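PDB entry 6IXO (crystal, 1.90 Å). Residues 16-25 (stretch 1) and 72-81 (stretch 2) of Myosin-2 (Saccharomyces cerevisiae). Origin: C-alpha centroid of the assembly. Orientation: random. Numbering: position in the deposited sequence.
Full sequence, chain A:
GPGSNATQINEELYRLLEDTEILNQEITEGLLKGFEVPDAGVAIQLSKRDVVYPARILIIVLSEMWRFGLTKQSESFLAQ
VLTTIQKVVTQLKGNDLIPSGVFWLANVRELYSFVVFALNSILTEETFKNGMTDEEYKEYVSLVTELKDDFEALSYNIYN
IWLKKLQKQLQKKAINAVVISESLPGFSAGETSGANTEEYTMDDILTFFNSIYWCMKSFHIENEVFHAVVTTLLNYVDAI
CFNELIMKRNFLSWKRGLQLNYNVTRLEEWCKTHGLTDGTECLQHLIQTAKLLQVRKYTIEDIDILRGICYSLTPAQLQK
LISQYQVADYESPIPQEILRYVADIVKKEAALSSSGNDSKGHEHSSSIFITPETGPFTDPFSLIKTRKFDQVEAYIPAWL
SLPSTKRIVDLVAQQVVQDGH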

# COMPACT_ATOMS: atom_id res chain seq x y z
N LEU A 16 20.58 18.77 -26.76
CA LEU A 16 20.48 18.24 -25.37
C LEU A 16 19.75 16.91 -25.37
O LEU A 16 20.11 15.98 -24.64
CB LEU A 16 19.78 19.23 -24.44
CG LEU A 16 20.64 20.46 -24.12
CD1 LEU A 16 19.81 21.63 -23.63
CD2 LEU A 16 21.75 20.12 -23.10
N LEU A 17 18.73 16.79 -26.20
CA LEU A 17 17.87 15.61 -26.13
C LEU A 17 18.49 14.40 -26.85
O LEU A 17 18.30 13.27 -26.42
CB LEU A 17 16.50 15.93 -26.69
CG LEU A 17 15.75 16.98 -25.85
CD1 LEU A 17 14.62 17.65 -26.64
CD2 LEU A 17 15.21 16.36 -24.57
N GLU A 18 19.25 14.64 -27.92
CA GLU A 18 19.86 13.52 -28.66
C GLU A 18 21.04 12.92 -27.89
O GLU A 18 21.44 11.78 -28.14
CB GLU A 18 20.29 13.97 -30.08
CG GLU A 18 21.78 14.25 -30.29
CD GLU A 18 22.06 14.89 -31.67
OE1 GLU A 18 23.01 15.69 -31.82
OE2 GLU A 18 21.32 14.59 -32.64
N ASP A 19 21.59 13.67 -26.94
CA ASP A 19 22.73 13.18 -26.16
C ASP A 19 22.24 12.34 -24.98
O ASP A 19 22.41 12.71 -23.81
CB ASP A 19 23.59 14.35 -25.67
CG ASP A 19 24.93 13.90 -25.13
OD1 ASP A 19 25.14 12.68 -24.96
OD2 ASP A 19 25.79 14.77 -24.85
N THR A 20 21.62 11.20 -25.28
CA THR A 20 21.04 10.37 -24.22
C THR A 20 22.07 9.81 -23.23
O THR A 20 21.70 9.49 -22.11
CB THR A 20 20.24 9.17 -24.77
OG1 THR A 20 20.99 8.52 -25.80
CG2 THR A 20 18.91 9.63 -25.32
N GLU A 21 23.32 9.66 -23.64
CA GLU A 21 24.34 9.18 -22.69
C GLU A 21 24.39 10.05 -21.44
O GLU A 21 24.29 9.56 -20.32
CB GLU A 21 25.73 9.18 -23.30
CG GLU A 21 26.10 7.99 -24.14
CD GLU A 21 27.56 8.07 -24.59
OE1 GLU A 21 28.44 7.90 -23.72
OE2 GLU A 21 27.81 8.32 -25.80
N ILE A 22 24.56 11.35 -21.64
CA ILE A 22 24.59 12.28 -20.52
C ILE A 22 23.21 12.38 -19.90
O ILE A 22 23.07 12.30 -18.68
CB ILE A 22 25.08 13.67 -20.97
CG1 ILE A 22 26.59 13.64 -21.21
CG2 ILE A 22 24.70 14.72 -19.94
CD1 ILE A 22 27.17 14.99 -21.55
N LEU A 23 22.18 12.54 -20.72
CA LEU A 23 20.85 12.71 -20.15
C LEU A 23 20.33 11.49 -19.36
O LEU A 23 19.72 11.67 -18.30
CB LEU A 23 19.86 13.05 -21.25
CG LEU A 23 18.45 13.44 -20.82
CD1 LEU A 23 18.49 14.52 -19.75
CD2 LEU A 23 17.66 13.97 -22.06
N ASN A 24 20.52 10.27 -19.86
CA ASN A 24 19.97 9.11 -19.13
C ASN A 24 20.66 8.99 -17.77
O ASN A 24 20.03 8.62 -16.81
CB ASN A 24 20.13 7.81 -19.93
CG ASN A 24 19.23 7.76 -21.16
OD1 ASN A 24 18.24 8.48 -21.26
ND2 ASN A 24 19.57 6.88 -22.10
N GLN A 25 21.94 9.31 -17.71
CA GLN A 25 22.71 9.18 -16.47
C GLN A 25 22.22 10.17 -15.39
O GLN A 25 22.03 9.82 -14.21
CB GLN A 25 24.20 9.36 -16.78
CG GLN A 25 25.13 8.85 -15.70
CD GLN A 25 25.39 9.88 -14.61
OE1 GLN A 25 25.23 11.09 -14.81
NE2 GLN A 25 25.81 9.39 -13.44
N LYS A 72 13.44 7.05 -31.15
CA LYS A 72 14.44 6.10 -30.67
C LYS A 72 15.09 6.54 -29.36
O LYS A 72 15.35 5.70 -28.49
CB LYS A 72 15.52 5.91 -31.73
CG LYS A 72 16.75 5.11 -31.29
CD LYS A 72 17.75 5.02 -32.46
CE LYS A 72 18.90 4.05 -32.16
NZ LYS A 72 19.74 3.81 -33.37
N GLN A 73 15.37 7.83 -29.22
CA GLN A 73 15.94 8.34 -27.98
C GLN A 73 14.93 8.15 -26.84
O GLN A 73 15.31 7.87 -25.71
CB GLN A 73 16.34 9.82 -28.07
CG GLN A 73 17.63 10.11 -28.85
CD GLN A 73 17.49 9.96 -30.35
OE1 GLN A 73 16.38 9.81 -30.89
NE2 GLN A 73 18.63 10.03 -31.05
N SER A 74 13.64 8.31 -27.15
CA SER A 74 12.61 8.21 -26.12
C SER A 74 12.49 6.77 -25.65
O SER A 74 12.30 6.50 -24.46
CB SER A 74 11.26 8.71 -26.64
OG SER A 74 10.76 7.87 -27.65
N GLU A 75 12.64 5.83 -26.58
CA GLU A 75 12.52 4.43 -26.20
C GLU A 75 13.65 4.01 -25.25
O GLU A 75 13.40 3.36 -24.23
CB GLU A 75 12.49 3.56 -27.45
CG GLU A 75 11.32 2.57 -27.42
CD GLU A 75 11.37 1.56 -28.55
OE1 GLU A 75 11.00 0.39 -28.32
OE2 GLU A 75 11.79 1.94 -29.67
N SER A 76 14.87 4.42 -25.58
CA SER A 76 16.05 4.23 -24.73
C SER A 76 15.86 4.85 -23.34
O SER A 76 16.03 4.19 -22.30
CB SER A 76 17.27 4.85 -25.41
OG SER A 76 18.30 5.17 -24.49
N PHE A 77 15.49 6.13 -23.35
CA PHE A 77 15.19 6.88 -22.14
C PHE A 77 14.12 6.18 -21.26
O PHE A 77 14.30 6.01 -20.05
CB PHE A 77 14.76 8.27 -22.57
CG PHE A 77 14.19 9.14 -21.48
CD1 PHE A 77 15.03 9.82 -20.59
CD2 PHE A 77 12.82 9.37 -21.40
CE1 PHE A 77 14.51 10.67 -19.64
CE2 PHE A 77 12.29 10.22 -20.47
CZ PHE A 77 13.14 10.87 -19.58
N LEU A 78 13.03 5.76 -21.89
CA LEU A 78 11.91 5.15 -21.16
C LEU A 78 12.28 3.81 -20.55
O LEU A 78 11.89 3.52 -19.42
CB LEU A 78 10.72 4.96 -22.09
CG LEU A 78 10.04 6.24 -22.50
CD1 LEU A 78 9.12 5.99 -23.71
CD2 LEU A 78 9.31 6.85 -21.36
N ALA A 79 13.00 2.97 -21.29
CA ALA A 79 13.42 1.69 -20.76
C ALA A 79 14.26 1.89 -19.50
O ALA A 79 14.11 1.15 -18.53
CB ALA A 79 14.19 0.91 -21.79
N GLN A 80 15.15 2.88 -19.52
CA GLN A 80 15.93 3.22 -18.34
C GLN A 80 15.07 3.72 -17.18
O GLN A 80 15.30 3.34 -16.01
CB GLN A 80 16.96 4.29 -18.67
CG GLN A 80 18.10 3.79 -19.51
CD GLN A 80 19.32 3.51 -18.68
OE1 GLN A 80 19.23 2.92 -17.59
NE2 GLN A 80 20.47 3.94 -19.17
N VAL A 81 14.11 4.58 -17.50
CA VAL A 81 13.21 5.12 -16.48
C VAL A 81 12.41 3.97 -15.84
O VAL A 81 12.33 3.88 -14.61
CB VAL A 81 12.25 6.19 -17.06
CG1 VAL A 81 11.06 6.41 -16.13
CG2 VAL A 81 13.00 7.48 -17.25
O HOH W 1 22.26 5.57 -21.64

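Stretch 2 is helical throughout, with i to i-4 bonds such as Phe77 N to Gln73 O at 2.9 Å. Stretch 1 breaks near Asp19, the N-cap residue of helix 20-25, whose O accepts from Leu23 N at 3.1 Å. The two helices run in the same general direction: their axes cross at -27° and approach to 10.3 Å. The backbones come nearest at Asn24 and Phe77, CA to CA 6.1 Å. Contact is modest, burying 336 Å² over both sides.

Asn24 contributes most to that area. Its CA-to-CB bond points toward stretch 2, and with chi1 at -70° (m) its ND2 donates to Ser76 OG at 3.2 Å; the N-H...acceptor angle of 141° makes the bond bent. The same ND2 also donates to a water at 3.0 Å, and Gln80 NE2 donates weakly to that water at 3.5 Å, so the water accepts from both helices. Asn24 OD1 lies 3.5 Å from Phe77 CD1, near the ring plane at its edge, where aromatic C-H groups carry slight positive charge. This oxygen has no hydrogen-bonding partner in the model.

Nearer the break, packing replaces polar bonding. Thr20 CG2 meets Gln73 CB at 3.8 Å, and Gln73 CG lies 4.0 Å from Leu17 O, so the aliphatic part of Gln73 spans the turn.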